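Local structure of Sqt1 (Chaetomium thermophilum, 4ZOY) at residues Pro375-Asn387 with Gly456-Arg468. The protein probably acts as a dedicated WD40-repeat chaperone that captures a newly made ribosomal protein during its translation, for ribosome biogenesis. Sequence-based numbering, arbitrary orientation.
Sequences PVVKVEFVKSPPN and GVLGFVQGETGER
One face of the Phe-460 ring carries the aliphatic stem of Lys-378, whose CD stands 3.7 Å above the ring plane, offset toward the rim; Lys-378 O and Gln-462 NE2 lie at the ring's edge. A lysine suits this place because its extended chain, with CG anti to the backbone N (chi1 178°), offers CH groups to the ring and still carries NZ over it, 4.7 Å from the centroid, in a cation-pi contact. NZ then donates to Phe-460 O at 2.8 Å, almost in line with the C=O bond, and also meets a bridging water and, weakly, Glu-380 OE1.

The flat amide of Gln-462 works in its own plane: NE2 reaches Glu-380 OE2 at 2.9 Å on the anti side of the carboxylate, and Glu-380 O at 3.2 Å from above the carbonyl plane. Its OE1 accepts from Thr-396 OG1, so both ends of the amide are engaged and its rotation is fixed. A leucine here would probably leave Glu-380 and Thr-396 without these amide partners.

Farther along, Ser-384 N bonds to Glu-464 O (2.8 Å), while Lys-383 NZ approaches Glu-464 OE2 from above the carboxylate plane in a salt bridge of 2.9 Å. Val-382 presses CG1 against Thr-465 O and Gly-466. Gly-466 suits its place: it has positive phi, and a beta carbon on this backbone would lie too close to Val-382 CG1.

Strands 376-381 and 457-461 run nearly parallel, 14° apart, but their axes are 6.5 Å apart at closest approach, and side chains and waters bridge them. Each is the edge strand, nearest the central channel, of a four-stranded antiparallel blade, and this side-by-side meeting of neighbouring blades is characteristic of the WD40 beta-propeller.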
loop_
_atom_site.group_PDB
_atom_site.type_symbol
_atom_site.label_atom_id
_atom_site.label_comp_id
_atom_site.label_asym_id
_atom_site.label_seq_id
_atom_site.Cartn_x
_atom_site.Cartn_y
_atom_site.Cartn_z
ATOM N N PRO A 375 8.852 -2.532 -14.226
ATOM C CA PRO A 375 8.064 -1.695 -13.306
ATOM C C PRO A 375 8.507 -1.708 -11.845
ATOM O O PRO A 375 8.765 -2.759 -11.256
ATOM C CB PRO A 375 6.662 -2.288 -13.423
ATOM C CG PRO A 375 6.597 -2.740 -14.840
ATOM C CD PRO A 375 7.989 -3.215 -15.208
ATOM N N VAL A 376 8.610 -0.517 -11.268
ATOM C CA VAL A 376 8.736 -0.380 -9.829
ATOM C C VAL A 376 7.330 -0.478 -9.268
ATOM O O VAL A 376 6.480 0.367 -9.546
ATOM C CB VAL A 376 9.375 0.954 -9.418
ATOM C CG1 VAL A 376 9.575 1.000 -7.906
ATOM C CG2 VAL A 376 10.700 1.156 -10.124
ATOM N N VAL A 377 7.079 -1.528 -8.507
ATOM C CA VAL A 377 5.740 -1.867 -8.059
ATOM C C VAL A 377 5.363 -1.149 -6.760
ATOM O O VAL A 377 4.221 -0.687 -6.586
ATOM C CB VAL A 377 5.625 -3.392 -7.884
ATOM C CG1 VAL A 377 4.325 -3.778 -7.199
ATOM C CG2 VAL A 377 5.755 -4.083 -9.258
ATOM N N LYS A 378 6.320 -1.061 -5.843
ATOM C CA LYS A 378 6.069 -0.470 -4.538
ATOM C C LYS A 378 7.315 0.172 -3.986
ATOM O O LYS A 378 8.401 -0.392 -4.088
ATOM C CB LYS A 378 5.563 -1.543 -3.564
ATOM C CG LYS A 378 5.310 -1.023 -2.149
ATOM C CD LYS A 378 4.709 -2.103 -1.261
ATOM C CE LYS A 378 4.635 -1.650 0.191
ATOM N NZ LYS A 378 3.752 -2.538 1.003
ATOM N N VAL A 379 7.147 1.350 -3.394
ATOM C CA VAL A 379 8.186 1.977 -2.587
ATOM C C VAL A 379 7.596 2.279 -1.219
ATOM O O VAL A 379 6.409 2.632 -1.092
ATOM C CB VAL A 379 8.744 3.271 -3.222
ATOM C CG1 VAL A 379 9.330 2.993 -4.593
ATOM C CG2 VAL A 379 7.670 4.389 -3.310
ATOM N N GLU A 380 8.415 2.129 -0.184
ATOM C CA GLU A 380 7.933 2.337 1.188
ATOM C C GLU A 380 9.090 2.666 2.110
ATOM O O GLU A 380 10.098 1.945 2.128
ATOM C CB GLU A 380 7.186 1.102 1.698
ATOM C CG GLU A 380 6.569 1.297 3.084
ATOM C CD GLU A 380 5.973 0.015 3.620
ATOM O OE1 GLU A 380 4.817 -0.319 3.262
ATOM O OE2 GLU A 380 6.663 -0.666 4.396
ATOM N N PHE A 381 8.961 3.755 2.871
ATOM C CA PHE A 381 10.015 4.139 3.804
ATOM C C PHE A 381 10.044 3.238 5.016
ATOM O O PHE A 381 9.000 2.821 5.528
ATOM C CB PHE A 381 9.833 5.590 4.260
ATOM C CG PHE A 381 10.219 6.590 3.225
ATOM C CD1 PHE A 381 11.520 7.057 3.145
ATOM C CD2 PHE A 381 9.281 7.065 2.316
ATOM C CE1 PHE A 381 11.891 7.989 2.174
ATOM C CE2 PHE A 381 9.643 7.990 1.346
ATOM C CZ PHE A 381 10.945 8.452 1.271
ATOM N N VAL A 382 11.256 2.943 5.473
ATOM C CA VAL A 382 11.446 2.265 6.751
ATOM C C VAL A 382 11.063 3.230 7.877
ATOM O O VAL A 382 11.590 4.340 7.958
ATOM C CB VAL A 382 12.900 1.791 6.934
ATOM C CG1 VAL A 382 13.061 1.086 8.279
ATOM C CG2 VAL A 382 13.309 0.877 5.787
ATOM N N LYS A 383 10.160 2.788 8.740
ATOM C CA LYS A 383 9.615 3.672 9.777
ATOM C C LYS A 383 10.609 3.955 10.891
ATOM O O LYS A 383 10.755 5.101 11.330
ATOM C CB LYS A 383 8.334 3.067 10.351
ATOM C CG LYS A 383 7.211 3.013 9.321
ATOM C CD LYS A 383 5.834 2.905 9.960
ATOM C CE LYS A 383 5.406 1.465 10.128
ATOM N NZ LYS A 383 3.993 1.379 10.610
ATOM N N SER A 384 11.296 2.917 11.344
ATOM C CA SER A 384 12.209 3.054 12.471
ATOM C C SER A 384 13.484 2.277 12.220
ATOM O O SER A 384 13.673 1.212 12.800
ATOM C CB SER A 384 11.547 2.566 13.753
ATOM O OG SER A 384 10.353 3.278 14.018
ATOM N N PRO A 385 14.354 2.790 11.344
ATOM C CA PRO A 385 15.575 2.033 11.043
ATOM C C PRO A 385 16.442 1.847 12.280
ATOM O O PRO A 385 16.423 2.698 13.180
ATOM C CB PRO A 385 16.286 2.896 9.997
ATOM C CG PRO A 385 15.685 4.234 10.118
ATOM C CD PRO A 385 14.296 4.070 10.622
ATOM N N PRO A 386 17.175 0.729 12.343
ATOM C CA PRO A 386 18.069 0.456 13.476
ATOM C C PRO A 386 19.022 1.608 13.730
ATOM O O PRO A 386 19.268 1.939 14.889
ATOM C CB PRO A 386 18.813 -0.801 13.036
ATOM C CG PRO A 386 17.785 -1.532 12.184
ATOM C CD PRO A 386 17.052 -0.432 11.440
ATOM N N ASN A 387 19.528 2.229 12.674
ATOM C CA ASN A 387 20.330 3.427 12.845
ATOM C C ASN A 387 19.395 4.625 12.874
ATOM O O ASN A 387 18.900 5.070 11.835
ATOM C CB ASN A 387 21.373 3.528 11.742
ATOM C CG ASN A 387 22.447 2.439 11.854
ATOM O OD1 ASN A 387 22.793 1.989 12.956
ATOM N ND2 ASN A 387 22.967 2.002 10.710
ATOM N N GLY A 456 8.462 -11.623 -10.784
ATOM C CA GLY A 456 8.237 -10.222 -10.433
ATOM C C GLY A 456 7.734 -10.115 -9.000
ATOM O O GLY A 456 6.921 -10.930 -8.550
ATOM N N VAL A 457 8.206 -9.098 -8.275
ATOM C CA VAL A 457 7.760 -8.913 -6.895
ATOM C C VAL A 457 6.551 -7.988 -6.854
ATOM O O VAL A 457 6.645 -6.834 -7.267
ATOM C CB VAL A 457 8.864 -8.332 -6.005
ATOM C CG1 VAL A 457 8.426 -8.350 -4.549
ATOM C CG2 VAL A 457 10.167 -9.114 -6.202
ATOM N N LEU A 458 5.423 -8.521 -6.386
ATOM C CA LEU A 458 4.149 -7.789 -6.415
ATOM C C LEU A 458 3.865 -7.002 -5.138
ATOM O O LEU A 458 2.990 -6.146 -5.128
ATOM C CB LEU A 458 2.990 -8.757 -6.685
ATOM C CG LEU A 458 3.073 -9.501 -8.020
ATOM C CD1 LEU A 458 1.912 -10.478 -8.168
ATOM C CD2 LEU A 458 3.128 -8.533 -9.210
ATOM N N GLY A 459 4.593 -7.287 -4.064
ATOM C CA GLY A 459 4.367 -6.575 -2.820
ATOM C C GLY A 459 5.340 -7.026 -1.762
ATOM O O GLY A 459 6.084 -8.003 -1.953
ATOM N N PHE A 460 5.360 -6.303 -0.647
ATOM C CA PHE A 460 6.151 -6.692 0.504
ATOM C C PHE A 460 5.655 -5.992 1.762
ATOM O O PHE A 460 4.952 -4.980 1.700
ATOM C CB PHE A 460 7.650 -6.392 0.298
ATOM C CG PHE A 460 7.977 -4.929 0.180
ATOM C CD1 PHE A 460 8.231 -4.175 1.316
ATOM C CD2 PHE A 460 8.044 -4.318 -1.058
ATOM C CE1 PHE A 460 8.523 -2.820 1.224
ATOM C CE2 PHE A 460 8.340 -2.971 -1.165
ATOM C CZ PHE A 460 8.581 -2.223 -0.017
ATOM N N VAL A 461 6.013 -6.568 2.900
ATOM C CA VAL A 461 5.958 -5.862 4.174
ATOM C C VAL A 461 7.333 -5.924 4.822
ATOM O O VAL A 461 8.136 -6.808 4.516
ATOM C CB VAL A 461 4.904 -6.460 5.124
ATOM C CG1 VAL A 461 3.491 -6.271 4.564
ATOM C CG2 VAL A 461 5.186 -7.948 5.392
ATOM N N GLN A 462 7.618 -4.991 5.725
ATOM C CA GLN A 462 8.950 -4.916 6.312
ATOM C C GLN A 462 8.928 -4.529 7.786
ATOM O O GLN A 462 9.968 -4.171 8.344
ATOM C CB GLN A 462 9.823 -3.927 5.537
ATOM C CG GLN A 462 9.297 -2.484 5.528
ATOM C CD GLN A 462 10.168 -1.545 4.717
ATOM O OE1 GLN A 462 11.361 -1.793 4.513
ATOM N NE2 GLN A 462 9.575 -0.456 4.238
ATOM N N GLY A 463 7.762 -4.602 8.411
ATOM C CA GLY A 463 7.660 -4.318 9.838
ATOM C C GLY A 463 7.996 -2.881 10.168
ATOM O O GLY A 463 8.042 -2.036 9.296
ATOM N N GLU A 464 8.251 -2.607 11.439
ATOM C CA GLU A 464 8.598 -1.254 11.857
ATOM C C GLU A 464 10.049 -0.899 11.551
ATOM O O GLU A 464 10.355 0.243 11.210
ATOM C CB GLU A 464 8.337 -1.084 13.355
ATOM C CG GLU A 464 6.865 -1.035 13.725
ATOM C CD GLU A 464 6.209 0.259 13.304
ATOM O OE1 GLU A 464 6.923 1.280 13.205
ATOM O OE2 GLU A 464 4.984 0.254 13.062
ATOM N N THR A 465 10.940 -1.878 11.650
ATOM C CA THR A 465 12.367 -1.593 11.566
ATOM C C THR A 465 12.997 -1.886 10.224
ATOM O O THR A 465 14.147 -1.538 10.001
ATOM C CB THR A 465 13.163 -2.396 12.601
ATOM O OG1 THR A 465 13.031 -3.793 12.308
ATOM C CG2 THR A 465 12.662 -2.108 14.024
ATOM N N GLY A 466 12.264 -2.554 9.336
ATOM C CA GLY A 466 12.824 -2.921 8.046
ATOM C C GLY A 466 13.785 -4.100 8.064
ATOM O O GLY A 466 14.375 -4.435 7.043
ATOM N N GLU A 467 13.949 -4.734 9.222
ATOM C CA GLU A 467 14.972 -5.765 9.361
ATOM C C GLU A 467 14.564 -7.107 8.778
ATOM O O GLU A 467 15.424 -7.895 8.393
ATOM C CB GLU A 467 15.350 -5.932 10.834
ATOM C CG GLU A 467 16.286 -4.829 11.341
ATOM C CD GLU A 467 17.636 -4.849 10.640
ATOM O OE1 GLU A 467 18.365 -5.857 10.777
ATOM O OE2 GLU A 467 17.973 -3.868 9.942
ATOM N N ARG A 468 13.262 -7.351 8.700
ATOM C CA ARG A 468 12.753 -8.552 8.061
ATOM C C ARG A 468 11.736 -8.157 7.017
ATOM O O ARG A 468 10.761 -7.465 7.312
ATOM C CB ARG A 468 12.131 -9.503 9.081
ATOM C CG ARG A 468 13.175 -10.270 9.863
ATOM C CD ARG A 468 12.736 -11.692 10.146
ATOM N NE ARG A 468 13.868 -12.520 10.553
ATOM C CZ ARG A 468 13.760 -13.772 10.987
ATOM N NH1 ARG A 468 12.568 -14.346 11.076
ATOM N NH2 ARG A 468 14.848 -14.450 11.333
HETATM O O HOH W 1 2.823 -4.763 -0.736
HETATM O O HOH W 2 5.704 -2.842 5.656
HETATM O O HOH W 3 9.067 0.192 8.111
#